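Local structure of esterase D (Lactobacillus rhamnosus, 3E1G) at residues H29-S34 against L100-I105; V25-A30 against Y50-P55; P15-G20 against T89-K94. The protein probably hydrolyses carboxylic esters as a serine hydrolase of the alpha/beta-hydrolase superfamily, caught here with a diethyl phosphonate bonded to its nucleophile. All coordinates share one frame; numbering follows the deposited sequence.

Interaction 1 of 3, residues H29-S34 against L100-I105. With DEP (diethyl phosphonate), chain B.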
# COMPACT_ATOMS: atom_id res chain seq x y z
N HIS A 29 -4.06 0.71 0.54
CA HIS A 29 -4.18 -0.68 0.23
C HIS A 29 -3.52 -1.03 -1.15
O HIS A 29 -2.86 -0.21 -1.75
CB HIS A 29 -5.68 -1.09 0.26
CG HIS A 29 -6.52 -0.46 -0.83
ND1 HIS A 29 -6.49 -0.91 -2.14
CD2 HIS A 29 -7.58 0.39 -0.75
CE1 HIS A 29 -7.51 -0.40 -2.80
NE2 HIS A 29 -8.15 0.44 -2.00
N ALA A 30 -3.54 -2.31 -1.49
CA ALA A 30 -2.79 -2.85 -2.66
C ALA A 30 -3.63 -2.80 -3.92
O ALA A 30 -4.85 -2.55 -3.88
CB ALA A 30 -2.33 -4.31 -2.39
N TYR A 31 -2.93 -2.94 -5.06
CA TYR A 31 -3.55 -3.05 -6.36
C TYR A 31 -4.35 -4.39 -6.47
O TYR A 31 -3.88 -5.43 -6.10
CB TYR A 31 -2.44 -2.99 -7.44
CG TYR A 31 -2.91 -3.04 -8.87
CD1 TYR A 31 -3.62 -2.00 -9.44
CD2 TYR A 31 -2.53 -4.14 -9.71
CE1 TYR A 31 -4.03 -2.06 -10.83
CE2 TYR A 31 -2.78 -4.13 -11.08
CZ TYR A 31 -3.52 -3.10 -11.64
OH TYR A 31 -3.85 -3.20 -12.97
N THR A 32 -5.57 -4.28 -7.00
CA THR A 32 -6.60 -5.34 -6.88
C THR A 32 -7.04 -5.67 -5.43
O THR A 32 -7.95 -6.44 -5.24
CB THR A 32 -6.21 -6.65 -7.57
OG1 THR A 32 -5.50 -7.48 -6.67
CG2 THR A 32 -5.43 -6.43 -8.80
N GLY A 33 -6.58 -4.88 -4.46
CA GLY A 33 -6.98 -5.09 -3.08
C GLY A 33 -8.11 -4.18 -2.68
O GLY A 33 -8.77 -3.62 -3.52
N SER A 34 -8.21 -3.91 -1.40
CA SER A 34 -9.26 -3.08 -0.87
C SER A 34 -8.94 -2.73 0.60
O SER A 34 -7.89 -3.18 1.14
CB SER A 34 -10.60 -3.81 -0.94
OG SER A 34 -10.71 -4.77 0.10
N LEU A 100 0.60 -0.82 1.49
CA LEU A 100 0.89 -2.19 0.98
C LEU A 100 1.04 -2.10 -0.52
O LEU A 100 0.13 -1.59 -1.22
CB LEU A 100 -0.32 -3.10 1.30
CG LEU A 100 -0.26 -4.62 1.46
CD1 LEU A 100 -1.65 -5.24 1.07
CD2 LEU A 100 0.81 -5.27 0.75
N SER A 101 2.15 -2.61 -1.04
CA SER A 101 2.38 -2.70 -2.50
C SER A 101 2.05 -1.37 -3.23
O SER A 101 2.68 -0.39 -3.01
CB SER A 101 1.59 -3.87 -3.05
OG SER A 101 2.11 -4.31 -4.31
N LEU A 102 0.99 -1.34 -4.00
CA LEU A 102 0.58 -0.08 -4.71
C LEU A 102 0.50 1.12 -3.75
O LEU A 102 1.05 2.21 -4.03
CB LEU A 102 -0.78 -0.27 -5.39
CG LEU A 102 -1.36 0.96 -6.11
CD1 LEU A 102 -0.55 1.33 -7.40
CD2 LEU A 102 -2.92 0.73 -6.44
N GLY A 103 -0.17 0.90 -2.62
CA GLY A 103 -0.32 1.93 -1.61
C GLY A 103 1.01 2.44 -1.07
O GLY A 103 1.11 3.56 -0.66
N GLY A 104 2.03 1.55 -1.03
CA GLY A 104 3.37 1.93 -0.55
C GLY A 104 4.04 3.02 -1.41
O GLY A 104 4.74 3.88 -0.89
N ILE A 105 3.91 2.89 -2.73
CA ILE A 105 4.38 3.90 -3.64
C ILE A 105 3.80 5.24 -3.25
O ILE A 105 4.49 6.22 -3.20
CB ILE A 105 3.97 3.60 -5.16
CG1 ILE A 105 4.53 2.25 -5.60
CG2 ILE A 105 4.50 4.68 -6.06
CD1 ILE A 105 3.98 1.72 -6.98
C1 DEP B . 2.62 -2.95 -6.87
C2 DEP B . 2.48 -2.21 -8.20
C3 DEP B . -0.47 -6.62 -5.36
C4 DEP B . -1.12 -7.13 -6.63
O1 DEP B . 1.61 -3.99 -6.80
O2 DEP B . 0.76 -5.97 -5.69
O3 DEP B . -0.42 -3.63 -5.19
P DEP B . 0.95 -4.39 -5.44
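Leu102, with the largest share of the buried surface, lays its CB and CD2 against the backbone of Ala30 and Tyr31. Its CB sits 3.4 Å from Tyr31 N, and its CD2 lies along Tyr31 CA and CB. The phenol of Tyr31 swings away from this meeting point because CG is anti to the backbone N (chi1 -178°); only the edge of the ring lies near Leu102 CD2, and Tyr31 OH is hydrogen-bonded to Gln165 of helix 155-178. Ala30 meets the strand end instead: its CB touches Leu100 CD1 at 3.6 Å, and its CA directs a C-H at Leu100 O. His29 contributes through its backbone, its O accepting a weak bond from Gly103 N. A side chain at Gly103 would run into that same oxygen, which ties the glycine to this close approach. The imidazole of His29 turns back on its own segment: ND1 donates to Ala30 O at 2.9 Å, and Gly33 N, closing a type II turn, reaches that oxygen from the opposite face of its plane. The turn is thus held from within, leaving Tyr31 N directed at the ligand. Ser101 OG is bonded covalently to P of the diethyl phosphonate (1.6 Å), whose O3 accepts from Tyr31 N at 2.6 Å and from Leu102 N at 2.9 Å, both bonds bent by about 25°. Two backbone N-H groups gripping one phosphonate oxygen beside Ser101, the predicted nucleophile, on a strand-to-helix turn fit the oxyanion hole and nucleophile elbow of the alpha/beta-hydrolase fold.

Interaction 2 of 3, residues V25-A30 against Y50-P55. With DEP (diethyl phosphonate), chain B.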
# COMPACT_ATOMS: atom_id res chain seq x y z
N VAL A 25 -3.19 7.42 11.74
CA VAL A 25 -2.47 6.59 10.71
C VAL A 25 -3.29 6.38 9.43
O VAL A 25 -4.46 6.08 9.49
CB VAL A 25 -2.07 5.20 11.27
CG1 VAL A 25 -1.24 4.43 10.24
CG2 VAL A 25 -1.29 5.35 12.60
N VAL A 26 -2.69 6.73 8.28
CA VAL A 26 -3.31 6.48 6.99
C VAL A 26 -2.74 5.17 6.40
O VAL A 26 -1.53 4.95 6.45
CB VAL A 26 -3.04 7.68 5.98
CG1 VAL A 26 -3.41 7.29 4.56
CG2 VAL A 26 -3.85 8.93 6.42
N LEU A 27 -3.65 4.23 6.07
CA LEU A 27 -3.23 2.89 5.54
C LEU A 27 -3.77 2.71 4.13
O LEU A 27 -4.92 3.04 3.87
CB LEU A 27 -3.73 1.74 6.45
CG LEU A 27 -3.21 1.72 7.91
CD1 LEU A 27 -3.96 0.58 8.74
CD2 LEU A 27 -1.71 1.52 7.96
N LEU A 28 -2.85 2.57 3.20
CA LEU A 28 -3.19 2.57 1.76
C LEU A 28 -3.03 1.19 1.21
O LEU A 28 -1.98 0.61 1.31
CB LEU A 28 -2.28 3.57 0.97
CG LEU A 28 -2.28 5.08 1.43
CD1 LEU A 28 -1.29 5.90 0.61
CD2 LEU A 28 -3.73 5.75 1.36
N HIS A 29 -4.06 0.71 0.54
CA HIS A 29 -4.18 -0.68 0.23
C HIS A 29 -3.52 -1.03 -1.15
O HIS A 29 -2.86 -0.21 -1.75
CB HIS A 29 -5.68 -1.09 0.26
CG HIS A 29 -6.52 -0.46 -0.83
ND1 HIS A 29 -6.49 -0.91 -2.14
CD2 HIS A 29 -7.58 0.39 -0.75
CE1 HIS A 29 -7.51 -0.40 -2.80
NE2 HIS A 29 -8.15 0.44 -2.00
N ALA A 30 -3.54 -2.31 -1.49
CA ALA A 30 -2.79 -2.85 -2.66
C ALA A 30 -3.63 -2.80 -3.92
O ALA A 30 -4.85 -2.55 -3.88
CB ALA A 30 -2.33 -4.31 -2.39
N TYR A 50 -4.38 4.42 18.52
CA TYR A 50 -4.24 5.24 17.36
C TYR A 50 -5.55 5.40 16.62
O TYR A 50 -6.31 4.47 16.50
CB TYR A 50 -3.18 4.67 16.44
CG TYR A 50 -1.85 4.58 17.08
CD1 TYR A 50 -1.12 5.72 17.38
CD2 TYR A 50 -1.27 3.37 17.35
CE1 TYR A 50 0.16 5.65 17.87
CE2 TYR A 50 -0.01 3.29 17.94
CZ TYR A 50 0.68 4.44 18.20
OH TYR A 50 1.98 4.39 18.67
N GLY A 51 -5.72 6.56 16.02
CA GLY A 51 -6.66 6.72 14.94
C GLY A 51 -6.13 6.16 13.64
O GLY A 51 -4.89 6.08 13.42
N VAL A 52 -7.08 5.77 12.75
CA VAL A 52 -6.76 5.07 11.50
C VAL A 52 -7.77 5.43 10.44
O VAL A 52 -8.93 5.63 10.73
CB VAL A 52 -6.77 3.56 11.69
CG1 VAL A 52 -6.22 2.83 10.38
CG2 VAL A 52 -5.96 3.16 12.94
N TYR A 53 -7.27 5.71 9.23
CA TYR A 53 -8.12 5.91 8.08
C TYR A 53 -7.66 5.08 6.89
O TYR A 53 -6.49 5.10 6.53
CB TYR A 53 -8.15 7.36 7.72
CG TYR A 53 -8.96 7.69 6.50
CD1 TYR A 53 -10.26 7.26 6.38
CD2 TYR A 53 -8.49 8.60 5.58
CE1 TYR A 53 -11.04 7.65 5.27
CE2 TYR A 53 -9.21 8.91 4.45
CZ TYR A 53 -10.49 8.45 4.31
OH TYR A 53 -11.23 8.93 3.30
N VAL A 54 -8.60 4.31 6.33
CA VAL A 54 -8.31 3.43 5.21
C VAL A 54 -9.22 3.75 4.06
O VAL A 54 -10.39 3.27 4.02
CB VAL A 54 -8.50 1.93 5.59
CG1 VAL A 54 -7.99 0.99 4.41
CG2 VAL A 54 -7.79 1.61 6.90
N PRO A 55 -8.73 4.55 3.10
CA PRO A 55 -9.55 4.91 1.98
C PRO A 55 -9.66 3.77 0.98
O PRO A 55 -8.85 2.82 1.04
CB PRO A 55 -8.81 6.12 1.37
CG PRO A 55 -7.39 5.93 1.73
CD PRO A 55 -7.39 5.18 3.05
C1 DEP B . 2.62 -2.95 -6.87
C2 DEP B . 2.48 -2.21 -8.20
C3 DEP B . -0.47 -6.62 -5.36
C4 DEP B . -1.12 -7.13 -6.63
O1 DEP B . 1.61 -3.99 -6.80
O2 DEP B . 0.76 -5.97 -5.69
O3 DEP B . -0.42 -3.63 -5.19
P DEP B . 0.95 -4.39 -5.44
O HOH W 1 -6.30 2.05 1.66
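Leu27 of strand 25-28 leans over its parallel neighbour, strand 51-54, where its CB, CG and CD1 in turn meet a valine. CB lies 4.1 Å from Val54 CG2. With CG set anti to the carbonyl carbon (chi1 -62°), the chain then slants back toward Val52, so that CG comes within 4.0 Å of Val52 CG1 and CD1 ends 3.6 Å from that same methyl. Leucine and valine meet at a slant, under helix 39-47, where Met41 packs on Leu27 and Ala42 on Val52. Beneath the side chains the backbones are joined in parallel register: Gly51 O takes Val25 N from above its carbonyl plane, while Tyr53 gives its N-H to Val25 O and accepts Leu27 N, the latter bond being almost straight at 171°. Past Val54 the strands part and a proline takes over. Pro55 CD rests 3.4 Å from Leu27 O, and Pro55 CG touches Leu28 CD2 on the sheet face opposite to Leu27. Between the two backbones one water donates to Leu27 O and to Pro55 O (2.7 Å) and accepts a weak bond from His29 N. Pro55 O also lies in the plane of the His29 ring, at its edge, 3.3 Å from CD2. Strand 23-28, helix 39-47 and strand 51-54 form a beta-alpha-beta unit. Chemically the contact is apolar where Leu27 meets the valines and polar along the backbones; where proline has no N-H to offer, the water takes over the pairing, so Leu27 O and Pro55 O each receive a hydrogen bond and His29 N gives a weak one.

Interaction 3 of 3, residues P15-G20 against T89-K94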
# COMPACT_ATOMS: atom_id res chain seq x y z
N PRO A 15 -14.42 2.35 2.45
CA PRO A 15 -13.49 3.08 3.32
C PRO A 15 -13.96 3.06 4.75
O PRO A 15 -15.18 3.19 5.00
CB PRO A 15 -13.54 4.54 2.77
CG PRO A 15 -14.80 4.60 1.93
CD PRO A 15 -15.00 3.21 1.40
N PHE A 16 -13.02 3.08 5.69
CA PHE A 16 -13.38 3.13 7.10
C PHE A 16 -12.38 3.93 7.91
O PHE A 16 -11.25 4.13 7.49
CB PHE A 16 -13.55 1.73 7.68
CG PHE A 16 -12.28 0.92 7.71
CD1 PHE A 16 -11.93 0.12 6.64
CD2 PHE A 16 -11.55 0.80 8.88
CE1 PHE A 16 -10.89 -0.75 6.75
CE2 PHE A 16 -10.58 -0.12 8.99
CZ PHE A 16 -10.21 -0.85 7.91
N GLU A 17 -12.88 4.50 9.03
CA GLU A 17 -12.06 5.31 9.96
C GLU A 17 -12.29 4.87 11.43
O GLU A 17 -13.45 4.64 11.86
CB GLU A 17 -12.42 6.78 9.82
CG GLU A 17 -11.43 7.71 10.50
CD GLU A 17 -11.57 9.18 10.09
OE1 GLU A 17 -12.48 9.52 9.30
OE2 GLU A 17 -10.88 9.98 10.68
N TYR A 18 -11.21 4.89 12.22
CA TYR A 18 -11.30 4.79 13.66
C TYR A 18 -10.76 6.09 14.30
O TYR A 18 -9.72 6.59 13.90
CB TYR A 18 -10.45 3.59 14.18
CG TYR A 18 -10.78 2.24 13.54
CD1 TYR A 18 -12.09 1.86 13.26
CD2 TYR A 18 -9.79 1.30 13.35
CE1 TYR A 18 -12.38 0.58 12.78
CE2 TYR A 18 -10.05 0.09 12.79
CZ TYR A 18 -11.33 -0.29 12.53
OH TYR A 18 -11.53 -1.49 11.91
N GLU A 19 -11.52 6.66 15.27
CA GLU A 19 -11.09 7.89 15.96
C GLU A 19 -9.98 7.55 16.92
O GLU A 19 -9.96 6.45 17.48
CB GLU A 19 -12.26 8.54 16.74
CG GLU A 19 -13.49 8.90 15.88
CD GLU A 19 -13.15 9.80 14.69
OE1 GLU A 19 -12.32 10.74 14.84
OE2 GLU A 19 -13.62 9.49 13.57
N GLY A 20 -8.96 8.42 16.97
CA GLY A 20 -8.01 8.39 18.05
C GLY A 20 -7.97 9.71 18.81
O GLY A 20 -8.94 10.49 18.77
N THR A 89 -4.20 14.92 8.72
CA THR A 89 -3.27 15.88 9.24
C THR A 89 -4.03 17.12 9.80
O THR A 89 -3.54 17.78 10.69
CB THR A 89 -2.24 16.35 8.18
OG1 THR A 89 -2.90 16.94 7.08
CG2 THR A 89 -1.40 15.23 7.70
N ALA A 90 -5.27 17.31 9.36
CA ALA A 90 -6.12 18.37 9.93
C ALA A 90 -6.57 18.04 11.33
O ALA A 90 -7.01 18.94 12.07
CB ALA A 90 -7.36 18.62 9.02
N LYS A 91 -6.46 16.78 11.70
CA LYS A 91 -7.17 16.21 12.87
C LYS A 91 -6.21 15.95 14.02
O LYS A 91 -6.61 15.99 15.16
CB LYS A 91 -7.84 14.87 12.49
CG LYS A 91 -9.32 14.94 12.35
CD LYS A 91 -9.91 13.78 11.46
CE LYS A 91 -10.72 12.81 12.30
NZ LYS A 91 -11.65 12.02 11.46
N TYR A 92 -5.07 15.35 13.69
CA TYR A 92 -4.22 14.69 14.69
C TYR A 92 -2.94 15.44 14.82
O TYR A 92 -2.47 16.01 13.86
CB TYR A 92 -3.94 13.23 14.28
CG TYR A 92 -5.14 12.33 14.40
CD1 TYR A 92 -5.67 12.05 15.62
CD2 TYR A 92 -5.86 11.95 13.29
CE1 TYR A 92 -6.80 11.28 15.74
CE2 TYR A 92 -6.98 11.19 13.40
CZ TYR A 92 -7.50 10.95 14.63
OH TYR A 92 -8.66 10.22 14.76
N ALA A 93 -2.38 15.48 16.03
CA ALA A 93 -1.10 16.13 16.22
C ALA A 93 -0.03 15.47 15.34
O ALA A 93 0.91 16.11 14.93
CB ALA A 93 -0.67 16.09 17.69
N LYS A 94 -0.06 14.16 15.30
CA LYS A 94 0.94 13.39 14.54
C LYS A 94 0.23 12.40 13.61
O LYS A 94 -0.80 11.80 13.98
CB LYS A 94 1.86 12.64 15.49
CG LYS A 94 2.84 13.54 16.23
CD LYS A 94 3.23 12.99 17.53
CE LYS A 94 2.23 13.48 18.70
O HOH W 2 -9.26 9.10 12.63
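Lys91 NZ forms a salt bridge with Glu17 OE2, modelled at 2.3 Å, a length too short to be taken literally at this resolution. The two side chains come from opposite directions, Glu17 stretched out with CG anti to its backbone N (chi1 -167°) and Lys91 bent at its third torsion. Glu19 crosses the lysine at about a right angle and brings OE1 to 3.7 Å from Lys91 NZ, a long salt bridge, and to 3.6 Å from Lys91 CE. One ammonium group is thus shared by two carboxylates, closely by Glu17 and at longer range by Glu19, which would probably moderate their mutual repulsion. Beside this charged cluster Tyr92 reaches the backbone of the other segment. Its OH accepts Gly20 N in a nearly straight bond (2.9 Å, 174°), and the ring turns its edge to Gly20, with Gly20 C 3.6 Å from CE1. The same hydroxyl donates to a water lying near the ring plane, and that water donates hydrogen bonds to Glu17 OE2 and, at 2.9 Å, to Tyr18 O. In the alpha/beta-hydrolase sheet, 16-18 is the antiparallel edge strand; 89-94 is the loop from helix 74-89 into strand 94-100, an inner strand. A phenylalanine in place of Tyr92 would probably leave Gly20 N without its acceptor and the bridging water without its donor, loosening the end of the strand from the loop. Further out, Glu17 OE1 is held by His87 NE2 of helix 74-89, so the carboxylate is fixed at both oxygens. The strand itself is kept in place by backbone bonds from Phe16 to Val54 and from Tyr18 to Val52, while the Tyr18 side chain packs on helix 39-47.

In the fold
Interactions 1 and 2 share His29 and Ala30, where strand 23-28 runs out into the loop that supplies Tyr31 N to the phosphonate; their centres lie about 11 Å apart. They also touch directly, through a probable hydrogen bond from Leu100 N to Leu28 O (2.9 Å) and through Leu28 CD1 packed on Gly103 O. In interaction 3, strand 16-18 continues the sheet beyond strand 51-54, with Tyr18 N probably bonded to Val52 O at 2.8 Å; the centres of interactions 2 and 3 are about 9 Å apart. Its centre is about 20 Å from that of interaction 1, away from the predicted triad of Ser101, His226 and Asp195. Together the three contacts run from the sheet's antiparallel edge to the nucleophile.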